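Local coordinates for protein GH18 chiitnase (Pseudoalteromonas aurantia, PDB 6K7Z) that probably hydrolyses the beta-1,4 linkages within chitin chains, as an endo-acting chitinase of glycoside hydrolase family 18, at residues 233-236 / 237-241; 242-245 / 246-250. All coordinates share one frame; numbering follows the deposited sequence.

Overall arrangement
Interactions 1 and 2 follow each other along helix 237-251, which links strand 219-224 to strand 256-260 as a beta-alpha-beta crossover on the outside of the TIM barrel characteristic of family 18. Interaction 1 starts the helix from the incoming loop; interaction 2 carries it through a wide turn to a proline kink. Their centres lie about 12 Å apart. Two probable hydrogen bonds of pi-type spacing join them: Ile240 O to Ile245 N and Ile241 O to Lys246 N, each 2.8 Å. Met235 CE also packs on Val244 CG2, at 4.2 Å. With centres about 19 and 22 Å from that of the chain, both contacts belong to the barrel's outer layer.

Interaction 1 (233-236 / 237-241); sequences GYMP and VQTII
Pro236 O takes the amide of Ile240 in a nearly straight hydrogen bond, with Ile240 N 3.1 Å from Pro236 O, an N-H...O angle of 163° and the donor in the carbonyl plane. Thr239 N reaches Pro236 O as well, at 3.0 Å, but weakly, the N-H...O angle being 128°. One carbonyl thus gathers two amides of the first turn. Pro236 occupies the N-cap position, where a ring that lacks an N-H costs nothing, since the residue gives its carbonyl to the helix and has no earlier turn to bond to.

The pyrrolidine ring lies alongside Thr239, both side chains pointing the same way, with Pro236 CD 3.6 Å from Thr239 OG1. Gln238 curls back to the CB corner of the ring: its CG sits between the backbone N and the carbonyl carbon (chi1 68°), and a bend at chi2 brings Gln238 OE1 to 3.4 Å from Pro236 CB.

Met235, just before the N-cap, and Ile240, in the first turn, form a hydrophobic staple. The methionine chain, bent at chi3, puts Met235 CE 4.1 Å from Ile240 CG1, while Met235 SD lies 4.2 Å from Thr239 CG2; a flexible thioether suits these two differently placed neighbours.

Met235 also meets Phe223 of strand 219-224 together with Pro198 and Ile201 of helix 198-209. Ile240 shares Phe223 and reaches Trp270 and Ile274, wedging the helix start against helix 269-277.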
loop_
_atom_site.group_PDB
_atom_site.type_symbol
_atom_site.label_atom_id
_atom_site.label_comp_id
_atom_site.label_asym_id
_atom_site.label_seq_id
_atom_site.Cartn_x
_atom_site.Cartn_y
_atom_site.Cartn_z
ATOM N N GLY A 233 -5.824 -11.709 11.497
ATOM C CA GLY A 233 -5.043 -10.579 11.963
ATOM C C GLY A 233 -5.823 -9.444 12.589
ATOM O O GLY A 233 -5.202 -8.460 13.014
ATOM N N TYR A 234 -7.148 -9.530 12.675
ATOM C CA TYR A 234 -7.876 -8.478 13.369
ATOM C C TYR A 234 -7.441 -8.410 14.828
ATOM O O TYR A 234 -7.290 -9.434 15.507
ATOM C CB TYR A 234 -9.387 -8.689 13.290
ATOM C CG TYR A 234 -10.117 -7.814 14.297
ATOM C CD1 TYR A 234 -10.365 -6.464 14.036
ATOM C CD2 TYR A 234 -10.520 -8.328 15.519
ATOM C CE1 TYR A 234 -11.012 -5.661 14.960
ATOM C CE2 TYR A 234 -11.161 -7.534 16.456
ATOM C CZ TYR A 234 -11.406 -6.206 16.174
ATOM O OH TYR A 234 -12.042 -5.425 17.114
ATOM N N MET A 235 -7.215 -7.188 15.298
ATOM C CA MET A 235 -6.977 -6.927 16.698
ATOM C C MET A 235 -7.795 -5.707 17.091
ATOM O O MET A 235 -7.897 -4.752 16.310
ATOM C CB MET A 235 -5.492 -6.678 16.999
ATOM C CG MET A 235 -4.616 -7.902 16.830
ATOM S SD MET A 235 -2.937 -7.545 17.324
ATOM C CE MET A 235 -2.468 -6.378 16.044
ATOM N N PRO A 236 -8.389 -5.706 18.283
ATOM C CA PRO A 236 -9.072 -4.497 18.761
ATOM C C PRO A 236 -8.094 -3.336 18.820
ATOM O O PRO A 236 -6.884 -3.518 18.982
ATOM C CB PRO A 236 -9.557 -4.883 20.169
ATOM C CG PRO A 236 -9.497 -6.369 20.211
ATOM C CD PRO A 236 -8.365 -6.768 19.301
ATOM N N VAL A 237 -8.633 -2.124 18.722
ATOM C CA VAL A 237 -7.748 -0.972 18.619
ATOM C C VAL A 237 -6.935 -0.787 19.899
ATOM O O VAL A 237 -5.788 -0.329 19.842
ATOM C CB VAL A 237 -8.540 0.294 18.233
ATOM C CG1 VAL A 237 -9.280 0.820 19.384
ATOM C CG2 VAL A 237 -7.605 1.359 17.735
ATOM N N GLN A 238 -7.468 -1.192 21.063
ATOM C CA GLN A 238 -6.686 -1.039 22.289
ATOM C C GLN A 238 -5.476 -1.958 22.289
ATOM O O GLN A 238 -4.458 -1.647 22.914
ATOM C CB GLN A 238 -7.537 -1.298 23.535
ATOM C CG GLN A 238 -8.023 -2.734 23.744
ATOM C CD GLN A 238 -9.441 -2.949 23.255
ATOM O OE1 GLN A 238 -9.912 -2.248 22.361
ATOM N NE2 GLN A 238 -10.140 -3.905 23.866
ATOM N N THR A 239 -5.574 -3.088 21.600
ATOM C CA THR A 239 -4.431 -3.985 21.478
ATOM C C THR A 239 -3.392 -3.423 20.514
ATOM O O THR A 239 -2.185 -3.478 20.789
ATOM C CB THR A 239 -4.917 -5.357 21.029
ATOM O OG1 THR A 239 -6.075 -5.704 21.809
ATOM C CG2 THR A 239 -3.831 -6.405 21.235
ATOM N N ILE A 240 -3.836 -2.863 19.383
ATOM C CA ILE A 240 -2.890 -2.209 18.475
ATOM C C ILE A 240 -2.128 -1.122 19.215
ATOM O O ILE A 240 -0.897 -1.029 19.132
ATOM C CB ILE A 240 -3.615 -1.627 17.250
ATOM C CG1 ILE A 240 -4.280 -2.717 16.412
ATOM C CG2 ILE A 240 -2.633 -0.797 16.393
ATOM C CD1 ILE A 240 -5.294 -2.145 15.391
ATOM N N ILE A 241 -2.857 -0.279 19.954
ATOM C CA ILE A 241 -2.233 0.856 20.624
ATOM C C ILE A 241 -1.220 0.379 21.654
ATOM O O ILE A 241 -0.053 0.786 21.641
ATOM C CB ILE A 241 -3.306 1.751 21.270
ATOM C CG1 ILE A 241 -4.096 2.496 20.193
ATOM C CG2 ILE A 241 -2.676 2.736 22.241
ATOM C CD1 ILE A 241 -5.255 3.288 20.774
#

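Interaction 2 (242-245 / 246-250)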
loop_
_atom_site.group_PDB
_atom_site.type_symbol
_atom_site.label_atom_id
_atom_site.label_comp_id
_atom_site.label_asym_id
_atom_site.label_seq_id
_atom_site.Cartn_x
_atom_site.Cartn_y
_atom_site.Cartn_z
ATOM N N ASN A 242 -1.644 -0.511 22.545
ATOM C CA ASN A 242 -0.839 -0.791 23.719
ATOM C C ASN A 242 0.127 -1.961 23.546
ATOM O O ASN A 242 1.048 -2.095 24.357
ATOM C CB ASN A 242 -1.762 -1.021 24.918
ATOM C CG ASN A 242 -2.330 0.284 25.454
ATOM O OD1 ASN A 242 -1.583 1.126 25.966
ATOM N ND2 ASN A 242 -3.648 0.468 25.330
ATOM N N GLU A 243 -0.037 -2.796 22.514
ATOM C CA GLU A 243 0.869 -3.913 22.291
ATOM C C GLU A 243 1.657 -3.807 20.996
ATOM O O GLU A 243 2.579 -4.609 20.792
ATOM C CB GLU A 243 0.113 -5.254 22.309
ATOM C CG GLU A 243 -0.696 -5.480 23.596
ATOM C CD GLU A 243 -1.032 -6.944 23.875
ATOM O OE1 GLU A 243 -0.223 -7.839 23.536
ATOM O OE2 GLU A 243 -2.097 -7.206 24.477
ATOM N N VAL A 244 1.343 -2.840 20.132
ATOM C CA VAL A 244 2.127 -2.609 18.923
ATOM C C VAL A 244 2.704 -1.200 18.927
ATOM O O VAL A 244 3.927 -1.018 18.898
ATOM C CB VAL A 244 1.273 -2.839 17.662
ATOM C CG1 VAL A 244 2.043 -2.431 16.413
ATOM C CG2 VAL A 244 0.817 -4.279 17.574
ATOM N N ILE A 245 1.818 -0.195 18.926
ATOM C CA ILE A 245 2.235 1.193 18.750
ATOM C C ILE A 245 3.128 1.639 19.902
ATOM O O ILE A 245 4.243 2.129 19.698
ATOM C CB ILE A 245 1.008 2.110 18.599
ATOM C CG1 ILE A 245 0.325 1.876 17.239
ATOM C CG2 ILE A 245 1.416 3.569 18.748
ATOM C CD1 ILE A 245 -0.963 2.655 17.042
ATOM N N LYS A 246 2.650 1.495 21.132
ATOM C CA LYS A 246 3.474 1.943 22.251
ATOM C C LYS A 246 4.775 1.157 22.378
ATOM O O LYS A 246 5.822 1.795 22.571
ATOM C CB LYS A 246 2.653 1.932 23.545
ATOM C CG LYS A 246 1.662 3.091 23.557
ATOM C CD LYS A 246 0.963 3.286 24.892
ATOM C CE LYS A 246 -0.047 4.425 24.812
ATOM N NZ LYS A 246 0.599 5.754 24.605
ATOM N N PRO A 247 4.806 -0.172 22.248
ATOM C CA PRO A 247 6.110 -0.858 22.301
ATOM C C PRO A 247 7.076 -0.421 21.207
ATOM O O PRO A 247 8.287 -0.363 21.454
ATOM C CB PRO A 247 5.726 -2.340 22.176
ATOM C CG PRO A 247 4.325 -2.403 22.713
ATOM C CD PRO A 247 3.688 -1.135 22.221
ATOM N N ILE A 248 6.606 -0.071 20.020
ATOM C CA ILE A 248 7.508 0.392 18.987
ATOM C C ILE A 248 8.015 1.803 19.347
ATOM O O ILE A 248 9.172 2.105 19.222
ATOM C CB ILE A 248 6.811 0.388 17.615
ATOM C CG1 ILE A 248 6.634 -1.009 17.102
ATOM C CG2 ILE A 248 7.584 1.178 16.596
ATOM C CD1 ILE A 248 5.787 -1.106 15.864
ATOM N N GLN A 249 7.118 2.657 19.805
ATOM C CA GLN A 249 7.494 4.000 20.182
ATOM C C GLN A 249 8.524 4.034 21.330
ATOM O O GLN A 249 9.276 4.953 21.406
ATOM C CB GLN A 249 6.308 4.852 20.561
ATOM C CG GLN A 249 5.373 5.195 19.428
ATOM C CD GLN A 249 4.076 5.849 19.917
ATOM O OE1 GLN A 249 3.633 5.592 20.971
ATOM N NE2 GLN A 249 3.506 6.680 19.110
ATOM N N GLN A 250 8.502 3.015 22.185
ATOM C CA GLN A 250 9.426 2.907 23.311
ATOM C C GLN A 250 10.822 2.621 22.827
ATOM O O GLN A 250 11.758 3.135 23.351
ATOM C CB GLN A 250 8.986 1.905 24.423
ATOM C CG GLN A 250 8.514 0.527 23.973
ATOM C CD GLN A 250 8.145 -0.426 25.114
ATOM O OE1 GLN A 250 7.503 -0.013 26.053
ATOM N NE2 GLN A 250 8.556 -1.670 25.036
#
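Ile245 and Gln249 lie side by side one turn apart and point the same way. Ile245 CG1 lies anti to the carbonyl carbon (chi1 -71°), which leaves CG2 anti to the backbone N and facing the amide of Gln249, whose CD lies 3.7 Å from Ile245 CG2. The extended glutamine chain carries its NE2 onward to a hydrogen bond with Ser277 O, near the end of helix 269-277. A leucine here would probably leave Ser277 O without this amide donor, and so lose the tie to the end of helix 269-277.

Val244 and Ile248 also run alongside each other, Val244 CG1 meeting Ile248 CD1 at 4.0 Å; branched aliphatic chains suit this buried face. On the exposed side, Asn242 and Lys246 point together, and Lys246 CD passes 3.5 Å from Asn242 OD1, the aliphatic part of the lysine doing the touching.

Pro247 has no N-H to give to the turn before it, and the helix kinks there after the pi-type turn at 242-245. The ring rests on carbonyl oxygens, with Pro247 CG 3.4 Å from Glu243 O and Pro247 CD 3.3 Å from Val244 O. Regular bonding resumes beyond it: Ile248 N binds Val244 O at 3.1 Å, the donor tilted 23° from the carbonyl plane, and Gln249 N binds Ile245 O at 2.9 Å.

Helix 198-209 receives Val244 at Pro198 and Ile248 at Val202 and Tyr205. Ile245 packs on Ile274 and Ser277 of helix 269-277, so the kinked segment contacts both neighbouring helices.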